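Long-range contacts in lipolytic protein G-D-S-L family (Veillonella parvula DSM 2008, PDB 4RW0), which probably hydrolyses ester or acyl bonds, as expected of a lipase/acylhydrolase of the GDSL family in the SGNH hydrolase clan: residues A[107-112]-A[140-145]; A[49-54]-A[90-95]; A[113-118]-A[161-166]; A[13-18]-A[42-47]. All blocks are in the same frame, centred on the assembly; numbering follows the deposited sequence.

Contact 1. Residues A[107-112]-A[140-145]; sequences IGLETQ and IKVIDF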
loop_
_atom_site.group_PDB
_atom_site.type_symbol
_atom_site.label_atom_id
_atom_site.label_comp_id
_atom_site.label_asym_id
_atom_site.label_seq_id
_atom_site.Cartn_x
_atom_site.Cartn_y
_atom_site.Cartn_z
ATOM N N ILE A 107 2.273 6.405 2.599
ATOM C CA ILE A 107 2.409 5.080 3.097
ATOM C C ILE A 107 1.050 4.379 3.268
ATOM O O ILE A 107 0.130 4.979 3.824
ATOM C CB ILE A 107 3.096 5.111 4.505
ATOM C CG1 ILE A 107 4.496 5.687 4.402
ATOM C CG2 ILE A 107 3.232 3.726 5.079
ATOM C CD1 ILE A 107 5.128 5.956 5.753
ATOM N N GLY A 108 0.933 3.138 2.792
ATOM C CA GLY A 108 -0.272 2.347 3.014
ATOM C C GLY A 108 -0.009 1.334 4.074
ATOM O O GLY A 108 1.071 0.756 4.119
ATOM N N LEU A 109 -0.949 1.148 4.994
ATOM C CA LEU A 109 -0.814 0.121 6.027
ATOM C C LEU A 109 -1.508 -1.105 5.497
ATOM O O LEU A 109 -2.716 -1.085 5.307
ATOM C CB LEU A 109 -1.458 0.572 7.335
ATOM C CG LEU A 109 -1.012 1.939 7.809
ATOM C CD1 LEU A 109 -1.734 2.364 9.098
ATOM C CD2 LEU A 109 0.491 1.976 8.025
ATOM N N GLU A 110 -0.768 -2.192 5.345
ATOM C CA GLU A 110 -1.291 -3.352 4.730
ATOM C C GLU A 110 -2.357 -4.034 5.638
ATOM O O GLU A 110 -2.347 -3.886 6.845
ATOM C CB GLU A 110 -0.185 -4.317 4.326
ATOM C CG GLU A 110 -0.579 -5.109 3.055
ATOM C CD GLU A 110 0.610 -5.594 2.178
ATOM O OE1 GLU A 110 1.746 -5.680 2.698
ATOM O OE2 GLU A 110 0.367 -5.897 0.973
ATOM N N THR A 111 -3.222 -4.762 4.996
ATOM C CA THR A 111 -4.389 -5.373 5.570
ATOM C C THR A 111 -4.087 -6.661 6.286
ATOM O O THR A 111 -2.996 -7.211 6.237
ATOM C CB THR A 111 -5.419 -5.584 4.433
ATOM O OG1 THR A 111 -4.770 -6.157 3.292
ATOM C CG2 THR A 111 -5.995 -4.260 4.006
ATOM N N GLN A 112 -5.073 -7.158 7.011
ATOM C CA GLN A 112 -4.850 -8.274 7.913
ATOM C C GLN A 112 -4.556 -9.602 7.263
ATOM O O GLN A 112 -4.963 -9.876 6.142
ATOM C CB GLN A 112 -6.070 -8.415 8.845
ATOM C CG GLN A 112 -7.268 -9.090 8.179
ATOM C CD GLN A 112 -8.593 -8.625 8.805
ATOM O OE1 GLN A 112 -8.900 -7.432 8.838
ATOM N NE2 GLN A 112 -9.396 -9.573 9.251
ATOM N N ILE A 140 4.465 12.424 7.115
ATOM C CA ILE A 140 4.133 11.659 5.898
ATOM C C ILE A 140 2.700 11.211 6.001
ATOM O O ILE A 140 2.316 10.672 7.007
ATOM C CB ILE A 140 5.018 10.414 5.817
ATOM C CG1 ILE A 140 6.468 10.845 5.595
ATOM C CG2 ILE A 140 4.565 9.453 4.722
ATOM C CD1 ILE A 140 7.429 9.733 5.918
ATOM N N LYS A 141 1.936 11.376 4.943
ATOM C CA LYS A 141 0.564 10.863 4.931
ATOM C C LYS A 141 0.454 9.357 4.931
ATOM O O LYS A 141 1.255 8.692 4.324
ATOM C CB LYS A 141 -0.175 11.450 3.767
ATOM C CG LYS A 141 -0.837 12.744 4.174
ATOM C CD LYS A 141 -1.456 13.388 2.981
ATOM C CE LYS A 141 -0.414 14.181 2.229
ATOM N NZ LYS A 141 -0.397 15.580 2.732
ATOM N N VAL A 142 -0.511 8.842 5.696
ATOM C CA VAL A 142 -0.780 7.441 5.865
ATOM C C VAL A 142 -2.211 7.080 5.379
ATOM O O VAL A 142 -3.174 7.788 5.648
ATOM C CB VAL A 142 -0.640 7.027 7.332
ATOM C CG1 VAL A 142 -1.148 5.623 7.559
ATOM C CG2 VAL A 142 0.799 7.107 7.752
ATOM N N ILE A 143 -2.327 5.972 4.660
ATOM C CA ILE A 143 -3.624 5.375 4.361
ATOM C C ILE A 143 -3.814 4.065 5.126
ATOM O O ILE A 143 -3.155 3.052 4.845
ATOM C CB ILE A 143 -3.834 5.144 2.828
ATOM C CG1 ILE A 143 -3.541 6.403 2.015
ATOM C CG2 ILE A 143 -5.256 4.581 2.573
ATOM C CD1 ILE A 143 -3.476 6.173 0.496
ATOM N N ASP A 144 -4.727 4.069 6.098
ATOM C CA ASP A 144 -4.911 2.927 7.018
ATOM C C ASP A 144 -5.884 1.945 6.431
ATOM O O ASP A 144 -7.064 1.871 6.870
ATOM C CB ASP A 144 -5.405 3.391 8.416
ATOM C CG ASP A 144 -5.487 2.247 9.437
ATOM O OD1 ASP A 144 -5.123 1.074 9.185
ATOM O OD2 ASP A 144 -5.949 2.507 10.556
ATOM N N PHE A 145 -5.426 1.151 5.452
ATOM C CA PHE A 145 -6.297 0.142 4.880
ATOM C C PHE A 145 -6.659 -0.936 5.870
ATOM O O PHE A 145 -7.736 -1.562 5.782
ATOM C CB PHE A 145 -5.640 -0.495 3.673
ATOM C CG PHE A 145 -5.390 0.442 2.510
ATOM C CD1 PHE A 145 -6.446 0.938 1.730
ATOM C CD2 PHE A 145 -4.084 0.771 2.130
ATOM C CE1 PHE A 145 -6.209 1.723 0.628
ATOM C CE2 PHE A 145 -3.849 1.560 1.025
ATOM C CZ PHE A 145 -4.917 2.050 0.262
#
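Ile107 and Val142 lie side by side on neighbouring parallel strands, and Gly108 pairs in the same way with Ile143. Three nearly straight backbone hydrogen bonds join them. Ile107 N gives to Lys141 O, Ile143 N gives to Ile107 O (2.8 Å), and Leu109 N gives to Ile143 O (2.9 Å). The tight part is apolar. Ile107 CD1 rests on Ile140 CG2 at 3.7 Å. Leu109 crosses Val142 at about a right angle, with CD1 against Val142 CG1, also at 3.7 Å. Its chi1 of -51° sets CG anti to the carbonyl carbon, within reach of the valine. The ring of Phe145 turns an edge to Leu109 O, and its CE2 comes to 4.2 Å from Gly108 CA. An alanine at Leu109 would probably open a gap beside Val142 CG1 and leave that methyl without its main partner here. The solvent-facing parts are looser: Lys141 leads its amine away, and Asp144, partly exposed, bonds through OD2 to Thr147 OG1 in the helix that follows. The pair closes the beta-alpha-beta unit 104-108, 120-138, 141-143. Main-chain bonds fix its register, while hydrocarbon side chains fill its buried part.

Contact 2. Residues A[49-54]-A[90-95]; sequences QGMIYN and KTLVKA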
loop_
_atom_site.group_PDB
_atom_site.type_symbol
_atom_site.label_atom_id
_atom_site.label_comp_id
_atom_site.label_asym_id
_atom_site.label_seq_id
_atom_site.Cartn_x
_atom_site.Cartn_y
_atom_site.Cartn_z
ATOM N N GLN A 49 12.012 -6.164 0.032
ATOM C CA GLN A 49 13.276 -5.883 -0.666
ATOM C C GLN A 49 13.081 -5.887 -2.177
ATOM O O GLN A 49 13.694 -5.105 -2.892
ATOM C CB GLN A 49 14.348 -6.915 -0.282
ATOM C CG GLN A 49 15.726 -6.613 -0.929
ATOM C CD GLN A 49 16.381 -5.355 -0.362
ATOM O OE1 GLN A 49 16.544 -5.198 0.845
ATOM N NE2 GLN A 49 16.658 -4.421 -1.222
ATOM N N GLY A 50 12.281 -6.798 -2.694
ATOM C CA GLY A 50 11.925 -6.724 -4.121
ATOM C C GLY A 50 11.286 -5.409 -4.555
ATOM O O GLY A 50 11.563 -4.838 -5.637
HETATM N N MSE A 51 10.472 -4.844 -3.690
HETATM C CA MSE A 51 9.892 -3.503 -3.976
HETATM C C MSE A 51 10.967 -2.421 -4.060
HETATM O O MSE A 51 10.874 -1.528 -4.825
HETATM C CB MSE A 51 8.842 -3.112 -2.917
HETATM C CG MSE A 51 8.216 -1.733 -3.195
HETATM SE SE MSE A 51 6.742 -1.232 -1.917
HETATM C CE MSE A 51 7.904 -0.828 -0.381
ATOM N N ILE A 52 11.933 -2.440 -3.154
ATOM C CA ILE A 52 13.104 -1.543 -3.251
ATOM C C ILE A 52 13.745 -1.617 -4.593
ATOM O O ILE A 52 14.037 -0.573 -5.236
ATOM C CB ILE A 52 14.109 -1.805 -2.097
ATOM C CG1 ILE A 52 13.470 -1.362 -0.799
ATOM C CG2 ILE A 52 15.420 -1.025 -2.311
ATOM C CD1 ILE A 52 14.192 -1.752 0.462
ATOM N N TYR A 53 13.955 -2.819 -5.076
ATOM C CA TYR A 53 14.503 -2.952 -6.424
ATOM C C TYR A 53 13.627 -2.288 -7.497
ATOM O O TYR A 53 14.117 -1.609 -8.416
ATOM C CB TYR A 53 14.790 -4.412 -6.810
ATOM C CG TYR A 53 15.725 -5.175 -5.878
ATOM C CD1 TYR A 53 16.754 -4.539 -5.140
ATOM C CD2 TYR A 53 15.547 -6.530 -5.678
ATOM C CE1 TYR A 53 17.563 -5.256 -4.250
ATOM C CE2 TYR A 53 16.337 -7.263 -4.784
ATOM C CZ TYR A 53 17.387 -6.621 -4.110
ATOM O OH TYR A 53 18.048 -7.439 -3.239
ATOM N N ASN A 54 12.299 -2.469 -7.385
ATOM C CA ASN A 54 11.392 -1.790 -8.323
ATOM C C ASN A 54 11.504 -0.311 -8.261
ATOM O O ASN A 54 11.468 0.370 -9.272
ATOM C CB ASN A 54 9.961 -2.245 -8.113
ATOM C CG ASN A 54 9.763 -3.721 -8.472
ATOM O OD1 ASN A 54 10.472 -4.287 -9.274
ATOM N ND2 ASN A 54 8.752 -4.310 -7.914
ATOM N N LYS A 90 12.066 -2.145 9.175
ATOM C CA LYS A 90 13.355 -1.535 8.801
ATOM C C LYS A 90 13.502 -1.429 7.295
ATOM O O LYS A 90 14.016 -0.415 6.761
ATOM C CB LYS A 90 14.544 -2.385 9.315
ATOM C CG LYS A 90 15.207 -1.932 10.614
ATOM C CD LYS A 90 14.314 -1.100 11.548
ATOM C CE LYS A 90 14.617 -1.337 13.039
ATOM N NZ LYS A 90 16.064 -1.588 13.342
ATOM N N THR A 91 13.070 -2.483 6.597
ATOM C CA THR A 91 13.239 -2.513 5.151
ATOM C C THR A 91 12.267 -1.511 4.522
ATOM O O THR A 91 12.628 -0.832 3.542
ATOM C CB THR A 91 13.063 -3.916 4.668
ATOM O OG1 THR A 91 13.845 -4.803 5.479
ATOM C CG2 THR A 91 13.361 -4.038 3.245
ATOM N N LEU A 92 11.033 -1.391 5.056
ATOM C CA LEU A 92 10.101 -0.357 4.580
ATOM C C LEU A 92 10.626 1.049 4.765
ATOM O O LEU A 92 10.547 1.892 3.877
ATOM C CB LEU A 92 8.768 -0.509 5.303
ATOM C CG LEU A 92 7.905 -1.675 4.746
ATOM C CD1 LEU A 92 6.710 -1.903 5.666
ATOM C CD2 LEU A 92 7.408 -1.350 3.321
ATOM N N VAL A 93 11.242 1.328 5.915
ATOM C CA VAL A 93 11.886 2.631 6.081
ATOM C C VAL A 93 12.936 2.955 5.012
ATOM O O VAL A 93 12.958 4.078 4.469
ATOM C CB VAL A 93 12.525 2.747 7.501
ATOM C CG1 VAL A 93 13.361 3.982 7.566
ATOM C CG2 VAL A 93 11.443 2.756 8.572
ATOM N N LYS A 94 13.737 1.967 4.635
ATOM C CA LYS A 94 14.688 2.113 3.536
ATOM C C LYS A 94 14.001 2.470 2.233
ATOM O O LYS A 94 14.362 3.405 1.528
ATOM C CB LYS A 94 15.443 0.810 3.360
ATOM C CG LYS A 94 16.660 0.783 4.252
ATOM C CD LYS A 94 17.204 -0.621 4.561
ATOM C CE LYS A 94 17.626 -1.452 3.357
ATOM N NZ LYS A 94 18.222 -2.749 3.802
ATOM N N ALA A 95 12.906 1.794 1.979
ATOM C CA ALA A 95 12.099 2.131 0.804
ATOM C C ALA A 95 11.572 3.546 0.853
ATOM O O ALA A 95 11.617 4.259 -0.174
ATOM C CB ALA A 95 10.980 1.121 0.656
#
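Ile52 meets Thr91 and Ala95 across two helices that run almost parallel. The short axes lie 9.5 Å apart at closest approach, with 8° between their directions. Ile52 has more surface buried here than any other residue. Its CD1 comes to 3.6 Å from Thr91 O and 3.7 Å from Thr91 CG2, and its CG1 sits 3.8 Å from Ala95 CB. The small alanine lets the isoleucine come close. Lys94 borders the same methyl with its CB.

Thr91 is second. Its CG2 is anti to the backbone N and faces helix 48-59, and its side chain crosses that of Ile52 at about a right angle. Its hydroxyl does not serve this contact: OG1 bonds to Tyr87 O one turn earlier in its own helix.

Met51, a selenomethionine, adds a third patch nearer the core. The chain runs out extended and then bends at chi3 (74°). Its CE ends 3.8 Å from both Leu92 CD2 and Ala95 CB. No hydrogen bond links the two segments. Toward solvent, where Lys94 is exposed, Gln49 OE1 stays 4.2 Å from Lys94 NZ. The interface is therefore held by apolar packing.

Around it, Met51 also touches Phe9 of strand 4-10. Leu92 reaches Val127 and Leu131, so helix 85-100 packs against both helix 48-59 and helix 120-138.

Contact 3. Residues A[113-118]-A[161-166]; sequences IDSDMD and AGEVHP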
loop_
_atom_site.group_PDB
_atom_site.type_symbol
_atom_site.label_atom_id
_atom_site.label_comp_id
_atom_site.label_asym_id
_atom_site.label_seq_id
_atom_site.Cartn_x
_atom_site.Cartn_y
_atom_site.Cartn_z
ATOM N N ILE A 113 -3.865 -10.447 8.002
ATOM C CA ILE A 113 -3.656 -11.831 7.616
ATOM C C ILE A 113 -4.806 -12.625 8.284
ATOM O O ILE A 113 -4.732 -13.003 9.477
ATOM C CB ILE A 113 -2.228 -12.313 7.999
ATOM C CG1 ILE A 113 -1.201 -11.474 7.192
ATOM C CG2 ILE A 113 -2.081 -13.803 7.649
ATOM C CD1 ILE A 113 0.193 -11.952 7.272
ATOM N N ASP A 114 -5.864 -12.828 7.498
ATOM C CA ASP A 114 -7.161 -13.327 7.979
ATOM C C ASP A 114 -7.135 -14.802 8.332
ATOM O O ASP A 114 -8.002 -15.288 8.996
ATOM C CB ASP A 114 -8.275 -13.096 6.927
ATOM C CG ASP A 114 -9.696 -13.091 7.555
ATOM O OD1 ASP A 114 -9.838 -12.466 8.640
ATOM O OD2 ASP A 114 -10.657 -13.685 6.969
ATOM N N SER A 115 -6.154 -15.532 7.862
ATOM C CA SER A 115 -6.001 -16.921 8.232
ATOM C C SER A 115 -5.335 -17.140 9.587
ATOM O O SER A 115 -5.214 -18.274 9.972
ATOM C CB SER A 115 -5.068 -17.608 7.208
ATOM O OG SER A 115 -3.875 -16.835 7.149
ATOM N N ASP A 116 -4.783 -16.106 10.221
ATOM C CA ASP A 116 -4.008 -16.285 11.456
ATOM C C ASP A 116 -4.071 -15.024 12.320
ATOM O O ASP A 116 -3.062 -14.332 12.561
ATOM C CB ASP A 116 -2.544 -16.648 11.097
ATOM C CG ASP A 116 -1.762 -17.222 12.289
ATOM O OD1 ASP A 116 -2.375 -17.657 13.278
ATOM O OD2 ASP A 116 -0.531 -17.208 12.232
HETATM N N MSE A 117 -5.279 -14.699 12.761
HETATM C CA MSE A 117 -5.499 -13.462 13.453
HETATM C C MSE A 117 -4.801 -13.422 14.821
HETATM O O MSE A 117 -4.608 -12.333 15.363
HETATM C CB MSE A 117 -6.997 -13.163 13.518
HETATM C CG MSE A 117 -7.610 -12.886 12.106
HETATM SE SE MSE A 117 -6.753 -11.283 11.303
HETATM C CE MSE A 117 -7.690 -9.844 12.215
ATOM N N ASP A 118 -4.384 -14.566 15.356
ATOM C CA ASP A 118 -3.675 -14.606 16.666
ATOM C C ASP A 118 -2.213 -14.891 16.562
ATOM O O ASP A 118 -1.550 -14.933 17.597
ATOM C CB ASP A 118 -4.231 -15.711 17.590
ATOM C CG ASP A 118 -5.660 -15.476 17.966
ATOM O OD1 ASP A 118 -6.048 -14.293 18.106
ATOM O OD2 ASP A 118 -6.401 -16.475 18.115
ATOM N N ALA A 161 -11.282 -12.541 -0.222
ATOM C CA ALA A 161 -11.420 -13.745 -1.061
ATOM C C ALA A 161 -10.616 -14.992 -0.625
ATOM O O ALA A 161 -10.762 -16.072 -1.188
ATOM C CB ALA A 161 -11.078 -13.443 -2.502
ATOM N N GLY A 162 -9.743 -14.799 0.342
ATOM C CA GLY A 162 -8.826 -15.783 0.840
ATOM C C GLY A 162 -8.107 -15.261 2.088
ATOM O O GLY A 162 -8.489 -14.258 2.710
ATOM N N GLU A 163 -7.016 -15.905 2.402
ATOM C CA GLU A 163 -6.236 -15.531 3.582
ATOM C C GLU A 163 -5.718 -14.119 3.589
ATOM O O GLU A 163 -5.574 -13.558 4.670
ATOM C CB GLU A 163 -5.107 -16.553 3.826
ATOM C CG GLU A 163 -4.158 -16.716 2.694
ATOM C CD GLU A 163 -2.837 -17.384 3.117
ATOM O OE1 GLU A 163 -1.882 -17.421 2.287
ATOM O OE2 GLU A 163 -2.718 -17.781 4.302
ATOM N N VAL A 164 -5.430 -13.514 2.419
ATOM C CA VAL A 164 -5.020 -12.096 2.408
ATOM C C VAL A 164 -5.660 -11.182 1.356
ATOM O O VAL A 164 -5.763 -9.967 1.540
ATOM C CB VAL A 164 -3.473 -11.914 2.277
ATOM C CG1 VAL A 164 -2.791 -12.494 3.501
ATOM C CG2 VAL A 164 -2.917 -12.551 1.003
ATOM N N HIS A 165 -6.069 -11.755 0.249
ATOM C CA HIS A 165 -6.535 -10.922 -0.880
ATOM C C HIS A 165 -7.944 -10.410 -0.714
ATOM O O HIS A 165 -8.861 -11.207 -0.475
ATOM C CB HIS A 165 -6.424 -11.685 -2.191
ATOM C CG HIS A 165 -5.013 -11.852 -2.620
ATOM N ND1 HIS A 165 -4.424 -13.081 -2.746
ATOM C CD2 HIS A 165 -4.044 -10.938 -2.854
ATOM C CE1 HIS A 165 -3.146 -12.923 -3.055
ATOM N NE2 HIS A 165 -2.896 -11.635 -3.119
ATOM N N PRO A 166 -8.107 -9.093 -0.845
ATOM C CA PRO A 166 -9.433 -8.552 -0.890
ATOM C C PRO A 166 -10.233 -9.093 -2.062
ATOM O O PRO A 166 -9.660 -9.478 -3.097
ATOM C CB PRO A 166 -9.199 -7.035 -0.997
ATOM C CG PRO A 166 -7.795 -6.817 -0.480
ATOM C CD PRO A 166 -7.058 -8.046 -0.953
HETATM O O HOH W 1 -10.716 -14.865 4.506
#
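Ser115 and Glu163 face each other at the surface, where two loops come together. Ser115 OG donates to Glu163 OE2 at 3.2 Å. It meets that oxygen on the anti side, 25° out of the carboxylate plane. The serine chi1 of 54° brings OG to this oxygen, and the glutamate chain is extended beyond CG. The CB atoms of Ser115 and Glu163 touch at 3.5 Å.

Next to this pair, Asp114 N bonds to Glu163 O at 2.9 Å, the link between the two backbones. A water donates to Asp114 OD2 (2.7 Å) and to Gly162 O (2.9 Å), while Asp114 OD1 takes a bond from Gln112.

Ile113 and Val164 form the buried side. They lie alongside each other and point the same way, with CG1 of Ile113 4.1 Å from CG1 of Val164. A type I turn from Ile113 to Asp116 brings Ser115 back toward Glu163.

Segment 161-166 carries His165, whose NE2 bonds to Ser12 OG, consistent with the serine-histidine pair of SGNH hydrolases. The contact thus ties the loop just before that histidine to the loop before helix 120-138. Ile113 packs on helix 76-80 and on Leu120 and Val124 of helix 120-138.

Contact 4. Residues A[13-18]-A[42-47]; sequences ITRGYD and GEDGCS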
loop_
_atom_site.group_PDB
_atom_site.type_symbol
_atom_site.label_atom_id
_atom_site.label_comp_id
_atom_site.label_asym_id
_atom_site.label_seq_id
_atom_site.Cartn_x
_atom_site.Cartn_y
_atom_site.Cartn_z
ATOM N N ILE A 13 -1.626 -6.851 -3.626
ATOM C CA ILE A 13 -2.750 -6.124 -3.046
ATOM C C ILE A 13 -2.728 -4.676 -3.532
ATOM O O ILE A 13 -3.733 -3.990 -3.525
ATOM C CB ILE A 13 -2.728 -6.234 -1.494
ATOM C CG1 ILE A 13 -3.032 -7.673 -1.072
ATOM C CG2 ILE A 13 -3.752 -5.324 -0.846
ATOM C CD1 ILE A 13 -2.851 -7.947 0.406
ATOM N N THR A 14 -1.581 -4.185 -3.971
ATOM C CA THR A 14 -1.547 -2.948 -4.696
ATOM C C THR A 14 -1.842 -3.176 -6.228
ATOM O O THR A 14 -2.472 -2.339 -6.900
ATOM C CB THR A 14 -0.168 -2.298 -4.506
ATOM O OG1 THR A 14 -0.071 -1.858 -3.146
ATOM C CG2 THR A 14 0.058 -1.151 -5.465
ATOM N N ARG A 15 -1.334 -4.260 -6.780
ATOM C CA ARG A 15 -1.560 -4.577 -8.232
ATOM C C ARG A 15 -3.092 -4.803 -8.469
ATOM O O ARG A 15 -3.633 -4.384 -9.473
ATOM C CB ARG A 15 -0.824 -5.833 -8.631
ATOM C CG ARG A 15 -0.441 -5.936 -10.085
ATOM C CD ARG A 15 -1.499 -6.619 -10.884
ATOM N NE ARG A 15 -1.680 -8.052 -10.603
ATOM C CZ ARG A 15 -2.777 -8.725 -10.985
ATOM N NH1 ARG A 15 -3.763 -8.132 -11.658
ATOM N NH2 ARG A 15 -2.939 -9.992 -10.672
ATOM N N GLY A 16 -3.777 -5.404 -7.519
ATOM C CA GLY A 16 -5.205 -5.743 -7.664
ATOM C C GLY A 16 -5.551 -7.185 -8.045
ATOM O O GLY A 16 -6.388 -7.420 -8.899
ATOM N N TYR A 17 -4.871 -8.133 -7.419
ATOM C CA TYR A 17 -5.112 -9.509 -7.590
ATOM C C TYR A 17 -6.338 -9.803 -6.725
ATOM O O TYR A 17 -6.354 -9.461 -5.487
ATOM C CB TYR A 17 -3.918 -10.347 -7.093
ATOM C CG TYR A 17 -4.073 -11.850 -7.224
ATOM C CD1 TYR A 17 -3.664 -12.513 -8.372
ATOM C CD2 TYR A 17 -4.604 -12.596 -6.198
ATOM C CE1 TYR A 17 -3.800 -13.890 -8.483
ATOM C CE2 TYR A 17 -4.769 -13.973 -6.303
ATOM C CZ TYR A 17 -4.355 -14.598 -7.446
ATOM O OH TYR A 17 -4.517 -15.936 -7.574
ATOM N N ASP A 18 -7.348 -10.431 -7.276
ATOM C CA ASP A 18 -7.441 -11.058 -8.606
ATOM C C ASP A 18 -8.847 -10.649 -9.233
ATOM O O ASP A 18 -9.809 -11.397 -9.257
ATOM C CB ASP A 18 -7.491 -12.570 -8.326
ATOM C CG ASP A 18 -7.676 -13.393 -9.574
ATOM O OD1 ASP A 18 -7.343 -12.870 -10.661
ATOM O OD2 ASP A 18 -8.169 -14.533 -9.466
ATOM N N GLY A 42 2.847 -2.214 -8.953
ATOM C CA GLY A 42 2.679 -3.296 -8.073
ATOM C C GLY A 42 3.064 -4.593 -8.745
ATOM O O GLY A 42 2.820 -4.785 -9.945
ATOM N N GLU A 43 3.489 -5.562 -7.963
ATOM C CA GLU A 43 3.989 -6.828 -8.551
ATOM C C GLU A 43 3.553 -7.968 -7.656
ATOM O O GLU A 43 3.848 -8.013 -6.461
ATOM C CB GLU A 43 5.511 -6.794 -8.661
ATOM C CG GLU A 43 6.147 -8.092 -9.133
ATOM C CD GLU A 43 7.687 -8.107 -8.846
ATOM O OE1 GLU A 43 8.376 -7.068 -9.053
ATOM O OE2 GLU A 43 8.198 -9.137 -8.332
ATOM N N ASP A 44 2.859 -8.914 -8.243
ATOM C CA ASP A 44 2.392 -10.027 -7.494
ATOM C C ASP A 44 3.536 -10.855 -6.913
ATOM O O ASP A 44 4.512 -11.103 -7.575
ATOM C CB ASP A 44 1.551 -10.976 -8.385
ATOM C CG ASP A 44 0.220 -10.358 -8.872
ATOM O OD1 ASP A 44 -0.183 -9.286 -8.408
ATOM O OD2 ASP A 44 -0.461 -10.982 -9.746
ATOM N N GLY A 45 3.396 -11.245 -5.659
ATOM C CA GLY A 45 4.381 -12.070 -5.028
ATOM C C GLY A 45 5.540 -11.256 -4.464
ATOM O O GLY A 45 6.402 -11.828 -3.844
ATOM N N CYS A 46 5.519 -9.940 -4.591
ATOM C CA CYS A 46 6.677 -9.106 -4.233
ATOM C C CYS A 46 6.992 -9.053 -2.721
ATOM O O CYS A 46 6.096 -8.946 -1.864
ATOM C CB CYS A 46 6.398 -7.667 -4.692
ATOM S SG CYS A 46 7.851 -6.631 -4.835
ATOM N N SER A 47 8.274 -9.117 -2.394
ATOM C CA SER A 47 8.740 -8.871 -1.011
ATOM C C SER A 47 9.129 -7.392 -0.831
ATOM O O SER A 47 9.206 -6.650 -1.812
ATOM C CB SER A 47 9.983 -9.735 -0.706
ATOM O OG SER A 47 11.078 -9.326 -1.575
#
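Arg15 and Gly42 bring their backbones together, with their CA atoms 4.4 Å apart. Arg15 ends the short helix 12-15, and Gly16 leaves it with a positive phi (99°). Gly42 opens the loop after strand 36-40. A side chain on Gly42 would run into Arg15 N, so the close approach depends on a bare CA. A type II turn from Glu43 to Cys46 follows, with Gly45 at its third position, and this turn presents Asp44 to Arg15.

The main bond is a side-on salt bridge. Arg15 NE gives to Asp44 OD1 at 2.9 Å, and Arg15 NH2 gives to Asp44 OD2 at 2.8 Å. The second bond uses the syn lone pair of OD2 and lies in the guanidinium plane. The guanidinium and carboxylate planes are 45° apart. Bends at chi2 and chi3 curl the arginine chain, and its CG passes Gly42 O at 3.5 Å. Tyr17 stands beside the pair: its CD1 is 3.8 Å from Asp44 OD2, the ring is nearly perpendicular to the carboxylate, and Arg15 NH2 lies at the ring edge. An alanine at Arg15 would probably leave the Asp44 charge without its mate and its carboxylate freer to turn.

Helix 12-15 begins at Ser12 of the GDS motif, by family the probable nucleophile, which Tyr17 and Asp44 both touch. The contact lies at the C-terminal ends of strands 4-10 and 36-40. Asn40 binds both Thr14 O and Gly42 N, Glu43 pairs by its backbone with Gly10, and Thr14 packs on Phe71 and Met73 of strand 69-73.

Contacts 1, 3 and 4 meet round the probable active site, marked by Ser12 and by His165 of contact 3. Tyr17 of contact 4 meets the His165 ring, with Tyr17 CD2 3.5 Å from His165 CE1. Ile13 CD1 touches Val164 O and the Glu110 and Thr111 side chains. Contacts 1 and 3 also touch, at Gln112 and Met117, with centres about 17 Å apart. Contact 2 lies apart from contact 3, with centres about 23 Å apart and no touch. It joins contact 4 through Asn54 ND2 and Glu43 OE1, 3.0 Å apart. The sodium ion is bound by Asp30, Ile33 and Val36, outside all four contacts.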